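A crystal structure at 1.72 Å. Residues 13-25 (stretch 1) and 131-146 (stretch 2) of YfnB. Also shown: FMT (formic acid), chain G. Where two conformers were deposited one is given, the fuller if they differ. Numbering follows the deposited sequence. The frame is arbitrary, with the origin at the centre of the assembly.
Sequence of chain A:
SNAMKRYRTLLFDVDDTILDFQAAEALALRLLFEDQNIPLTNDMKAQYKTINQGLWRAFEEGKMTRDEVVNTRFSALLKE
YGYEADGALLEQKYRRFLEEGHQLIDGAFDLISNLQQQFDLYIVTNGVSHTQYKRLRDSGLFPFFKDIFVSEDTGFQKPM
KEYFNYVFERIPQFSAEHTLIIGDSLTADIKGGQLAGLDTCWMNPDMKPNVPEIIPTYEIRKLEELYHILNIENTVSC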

# COMPACT_ATOMS: atom_id res chain seq x y z
N ASP A 13 -1.01 5.27 3.38
CA ASP A 13 -0.62 4.02 2.74
C ASP A 13 0.47 4.34 1.70
O ASP A 13 0.61 5.48 1.25
CB ASP A 13 -1.87 3.41 2.09
CG ASP A 13 -1.55 2.18 1.25
OD1 ASP A 13 -1.16 1.12 1.82
OD2 ASP A 13 -1.71 2.29 0.04
N VAL A 14 1.25 3.32 1.28
CA VAL A 14 2.34 3.53 0.32
C VAL A 14 1.87 3.18 -1.10
O VAL A 14 1.82 4.03 -2.01
CB VAL A 14 3.60 2.67 0.68
CG1 VAL A 14 4.73 2.86 -0.36
CG2 VAL A 14 4.18 3.11 2.06
N ASP A 15 1.57 1.90 -1.28
CA ASP A 15 1.44 1.37 -2.65
C ASP A 15 0.14 1.80 -3.33
O ASP A 15 -0.95 1.54 -2.83
CB ASP A 15 1.61 -0.15 -2.65
CG ASP A 15 3.02 -0.54 -2.31
OD1 ASP A 15 3.93 0.22 -2.70
OD2 ASP A 15 3.22 -1.59 -1.67
N ASP A 16 0.32 2.43 -4.47
CA ASP A 16 -0.75 3.01 -5.29
C ASP A 16 -1.50 4.09 -4.53
O ASP A 16 -2.61 4.44 -4.88
CB ASP A 16 -1.70 1.92 -5.82
CG ASP A 16 -0.99 1.00 -6.77
OD1 ASP A 16 -0.16 1.51 -7.57
OD2 ASP A 16 -1.28 -0.20 -6.71
N THR A 17 -0.83 4.67 -3.51
CA THR A 17 -1.34 5.85 -2.81
C THR A 17 -0.36 6.99 -3.07
O THR A 17 -0.74 7.99 -3.66
CB THR A 17 -1.53 5.57 -1.31
OG1 THR A 17 -2.48 4.50 -1.15
CG2 THR A 17 -2.09 6.82 -0.57
N ILE A 18 0.92 6.79 -2.70
CA ILE A 18 1.98 7.77 -3.02
C ILE A 18 3.06 7.23 -3.97
O ILE A 18 3.68 8.00 -4.67
CB ILE A 18 2.63 8.41 -1.74
CG1 ILE A 18 3.20 7.32 -0.80
CG2 ILE A 18 1.60 9.32 -1.05
CD1 ILE A 18 3.83 7.84 0.56
N LEU A 19 3.27 5.91 -3.98
CA LEU A 19 4.18 5.29 -4.95
C LEU A 19 3.35 4.54 -5.97
O LEU A 19 2.31 3.99 -5.61
CB LEU A 19 5.15 4.32 -4.25
CG LEU A 19 6.21 4.98 -3.37
CD1 LEU A 19 7.16 3.89 -2.80
CD2 LEU A 19 7.00 6.01 -4.17
N ASP A 20 3.82 4.49 -7.21
CA ASP A 20 3.07 3.84 -8.28
C ASP A 20 3.48 2.36 -8.25
O ASP A 20 4.41 1.94 -8.96
CB ASP A 20 3.37 4.55 -9.61
CG ASP A 20 2.59 3.95 -10.81
OD1 ASP A 20 1.91 2.92 -10.69
OD2 ASP A 20 2.66 4.55 -11.87
N PHE A 21 2.80 1.58 -7.40
CA PHE A 21 3.11 0.17 -7.24
C PHE A 21 2.77 -0.59 -8.49
O PHE A 21 3.50 -1.52 -8.87
CB PHE A 21 2.36 -0.45 -6.07
CG PHE A 21 2.70 -1.89 -5.85
CD1 PHE A 21 3.86 -2.24 -5.14
CD2 PHE A 21 1.91 -2.91 -6.41
CE1 PHE A 21 4.20 -3.60 -4.93
CE2 PHE A 21 2.26 -4.27 -6.22
CZ PHE A 21 3.40 -4.60 -5.47
N GLN A 22 1.70 -0.19 -9.17
CA GLN A 22 1.39 -0.86 -10.47
C GLN A 22 2.57 -0.84 -11.44
O GLN A 22 2.85 -1.86 -12.10
CB GLN A 22 0.16 -0.21 -11.13
CG GLN A 22 -1.10 -0.33 -10.26
CD GLN A 22 -1.39 -1.77 -9.92
OE1 GLN A 22 -1.29 -2.21 -8.76
NE2 GLN A 22 -1.72 -2.53 -10.93
N ALA A 23 3.22 0.31 -11.57
CA ALA A 23 4.39 0.42 -12.40
C ALA A 23 5.55 -0.46 -11.93
O ALA A 23 6.20 -1.12 -12.76
CB ALA A 23 4.82 1.89 -12.56
N ALA A 24 5.84 -0.43 -10.63
CA ALA A 24 6.90 -1.27 -10.06
C ALA A 24 6.61 -2.75 -10.28
O ALA A 24 7.50 -3.50 -10.67
CB ALA A 24 7.08 -0.98 -8.54
N GLU A 25 5.36 -3.15 -10.04
CA GLU A 25 4.92 -4.54 -10.24
C GLU A 25 5.05 -4.93 -11.71
O GLU A 25 5.59 -6.01 -12.05
CB GLU A 25 3.46 -4.71 -9.79
CG GLU A 25 2.83 -6.07 -10.12
CD GLU A 25 1.40 -6.13 -9.67
OE1 GLU A 25 0.54 -5.49 -10.32
OE2 GLU A 25 1.16 -6.78 -8.64
N THR A 131 11.40 -3.45 1.66
CA THR A 131 10.94 -2.99 0.36
C THR A 131 10.39 -1.56 0.46
O THR A 131 10.69 -0.71 -0.39
CB THR A 131 9.85 -3.91 -0.20
OG1 THR A 131 10.40 -5.22 -0.39
CG2 THR A 131 9.34 -3.37 -1.56
N GLN A 132 9.62 -1.30 1.51
CA GLN A 132 8.96 -0.01 1.63
C GLN A 132 9.97 1.06 2.01
O GLN A 132 9.95 2.16 1.44
CB GLN A 132 7.81 -0.10 2.65
CG GLN A 132 6.69 -1.17 2.31
CD GLN A 132 6.13 -1.05 0.89
OE1 GLN A 132 6.85 -1.25 -0.10
NE2 GLN A 132 4.83 -0.82 0.79
N TYR A 133 10.86 0.74 2.95
CA TYR A 133 11.92 1.66 3.35
C TYR A 133 12.77 2.03 2.12
O TYR A 133 13.06 3.22 1.86
CB TYR A 133 12.82 1.05 4.44
CG TYR A 133 12.33 1.34 5.85
CD1 TYR A 133 11.21 0.71 6.38
CD2 TYR A 133 12.99 2.27 6.65
CE1 TYR A 133 10.77 0.97 7.71
CE2 TYR A 133 12.56 2.55 7.97
CZ TYR A 133 11.46 1.88 8.49
OH TYR A 133 11.04 2.16 9.79
N LYS A 134 13.16 1.01 1.36
CA LYS A 134 14.03 1.26 0.21
C LYS A 134 13.37 2.13 -0.86
O LYS A 134 13.98 3.12 -1.31
CB LYS A 134 14.54 -0.07 -0.40
CG LYS A 134 15.45 0.17 -1.61
CD LYS A 134 16.02 -1.16 -2.14
CE LYS A 134 17.13 -0.95 -3.14
NZ LYS A 134 16.66 -0.18 -4.34
N ARG A 135 12.13 1.80 -1.24
CA ARG A 135 11.40 2.57 -2.26
C ARG A 135 11.07 3.99 -1.79
O ARG A 135 11.17 4.95 -2.58
CB ARG A 135 10.15 1.81 -2.71
CG ARG A 135 10.56 0.53 -3.52
CD ARG A 135 9.38 -0.39 -3.66
NE ARG A 135 8.27 0.25 -4.41
CZ ARG A 135 7.00 0.34 -4.00
NH1 ARG A 135 6.61 -0.16 -2.82
NH2 ARG A 135 6.11 0.92 -4.80
N LEU A 136 10.75 4.15 -0.50
CA LEU A 136 10.56 5.51 0.01
C LEU A 136 11.87 6.30 -0.00
O LEU A 136 11.85 7.54 -0.24
CB LEU A 136 9.98 5.49 1.45
CG LEU A 136 8.53 5.03 1.51
CD1 LEU A 136 8.16 4.71 2.97
CD2 LEU A 136 7.54 6.03 0.87
N ARG A 137 12.99 5.66 0.32
CA ARG A 137 14.28 6.36 0.27
C ARG A 137 14.63 6.77 -1.16
O ARG A 137 15.03 7.90 -1.42
CB ARG A 137 15.41 5.54 0.88
CG ARG A 137 15.37 5.49 2.40
CD ARG A 137 16.71 4.97 2.96
NE ARG A 137 16.72 5.07 4.42
CZ ARG A 137 16.52 4.05 5.25
NH1 ARG A 137 16.55 4.26 6.55
NH2 ARG A 137 16.30 2.82 4.79
N ASP A 138 14.53 5.81 -2.08
CA ASP A 138 14.95 6.03 -3.45
C ASP A 138 14.13 7.10 -4.19
O ASP A 138 14.67 7.77 -5.08
CB ASP A 138 14.89 4.70 -4.25
CG ASP A 138 15.93 3.66 -3.77
OD1 ASP A 138 16.87 3.98 -3.02
OD2 ASP A 138 15.84 2.47 -4.20
N SER A 139 12.86 7.24 -3.84
CA SER A 139 11.96 8.25 -4.44
C SER A 139 12.08 9.61 -3.72
O SER A 139 11.44 10.58 -4.13
CB SER A 139 10.50 7.77 -4.32
OG SER A 139 10.12 7.61 -2.94
N GLY A 140 12.87 9.66 -2.65
CA GLY A 140 13.03 10.90 -1.84
C GLY A 140 11.91 11.22 -0.86
O GLY A 140 11.93 12.30 -0.25
N LEU A 141 10.92 10.34 -0.72
CA LEU A 141 9.78 10.58 0.19
C LEU A 141 10.12 10.32 1.64
O LEU A 141 9.52 10.97 2.52
CB LEU A 141 8.55 9.75 -0.18
CG LEU A 141 7.89 10.07 -1.53
CD1 LEU A 141 6.75 9.09 -1.73
CD2 LEU A 141 7.33 11.49 -1.54
N PHE A 142 11.06 9.42 1.89
CA PHE A 142 11.36 8.92 3.25
C PHE A 142 11.47 10.02 4.35
O PHE A 142 10.83 9.90 5.39
CB PHE A 142 12.65 8.09 3.23
CG PHE A 142 12.99 7.46 4.54
CD1 PHE A 142 12.45 6.23 4.89
CD2 PHE A 142 13.84 8.12 5.44
CE1 PHE A 142 12.76 5.64 6.12
CE2 PHE A 142 14.15 7.53 6.66
CZ PHE A 142 13.59 6.30 7.00
N PRO A 143 12.29 11.06 4.13
CA PRO A 143 12.52 12.00 5.24
C PRO A 143 11.30 12.83 5.69
O PRO A 143 11.36 13.48 6.76
CB PRO A 143 13.60 12.94 4.69
CG PRO A 143 14.16 12.21 3.51
CD PRO A 143 13.03 11.48 2.93
N PHE A 144 10.24 12.85 4.88
CA PHE A 144 9.09 13.70 5.18
C PHE A 144 8.18 13.09 6.24
O PHE A 144 7.27 13.76 6.73
CB PHE A 144 8.27 13.98 3.90
CG PHE A 144 9.01 14.78 2.87
CD1 PHE A 144 9.22 16.15 3.04
CD2 PHE A 144 9.47 14.18 1.71
CE1 PHE A 144 9.90 16.91 2.08
CE2 PHE A 144 10.17 14.92 0.74
CZ PHE A 144 10.38 16.30 0.92
N PHE A 145 8.41 11.82 6.58
CA PHE A 145 7.56 11.08 7.55
C PHE A 145 8.20 10.97 8.92
O PHE A 145 9.39 10.67 9.06
CB PHE A 145 7.23 9.70 6.99
CG PHE A 145 6.44 9.79 5.72
CD1 PHE A 145 5.05 9.91 5.77
CD2 PHE A 145 7.08 9.84 4.48
CE1 PHE A 145 4.29 10.05 4.58
CE2 PHE A 145 6.33 9.94 3.26
CZ PHE A 145 4.94 10.06 3.31
N LYS A 146 7.40 11.27 9.94
CA LYS A 146 7.82 11.16 11.33
C LYS A 146 8.11 9.73 11.76
O LYS A 146 9.02 9.49 12.56
CB LYS A 146 6.75 11.73 12.23
CG LYS A 146 6.50 13.21 12.02
CD LYS A 146 7.21 14.06 13.01
CE LYS A 146 6.31 14.44 14.18
NZ LYS A 146 5.87 13.24 14.97
C FMT G . 17.96 1.48 2.02
O1 FMT G . 18.86 2.05 2.66
O2 FMT G . 16.76 1.46 2.34
O HOH W 1 5.56 -3.27 -1.67

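The loop of stretch 1 packs against one side of the helix in stretch 2 and the turn that follows it. The contact buries 498 Å², both sides summed. It has a polar end and an apolar end.

Arg-135 is the long bump of the polar end. Its CA-to-CB bond points toward stretch 1, and the side chain enters a hollow lined by Val-14, Asp-15, Leu-19, Phe-21 and Ala-24. Asp-15 supplies the charge: Arg-135 NH1 donates to Asp-15 OD1 at 2.7 Å in a salt bridge. Arg-135 NH2 adds a weak bond to Asp-15 OD1 at 3.1 Å. Leu-19 CD1 lies over one face of the guanidinium, a flat group that accepts apolar packing there. Phe-21 meets Arg-135 at its ring edge, Phe-21 CD1 to Arg-135 NH2, 3.9 Å. The small methyl of Ala-24 lies nearby, with Ala-24 CB 4.3 Å from Arg-135 NH2.

The CA-to-CB bond of Gln-132 lies sideways, but with chi1 and chi2 both m the end of the side chain comes near the same acid. Gln-132 NE2 donates to Asp-15 OD2 at 3.0 Å, so both carboxylate oxygens are engaged. A water also joins Asp-15 OD2 to Gln-132 OE1, donating to each at 2.9 Å. Val-14 packs beside this amide, with Val-14 CB 3.7 Å from Gln-132 NE2.

The apolar end is built from Ile-18, Leu-19, Leu-136 and Leu-141, with the Phe-145 ring beside them. Ile-18 CD1 sits among Leu-136 CD2 (4.1 Å), Leu-141 CD1 (3.9 Å) and Phe-145 CZ (3.7 Å). Leu-19 fills the space between Arg-135 and Leu-141; Leu-19 CD2 is 3.9 Å from Leu-141 CD1 and 3.7 Å from Ser-139 OG. The Ser-139 hydroxyl is not left unpaired: Ser-139 OG donates to Arg-135 O at 2.9 Å.

Gly-140 follows the helix in a Schellman motif. Its positive phi favours glycine, and the CA-to-CB bond of Leu-141 then points toward stretch 1.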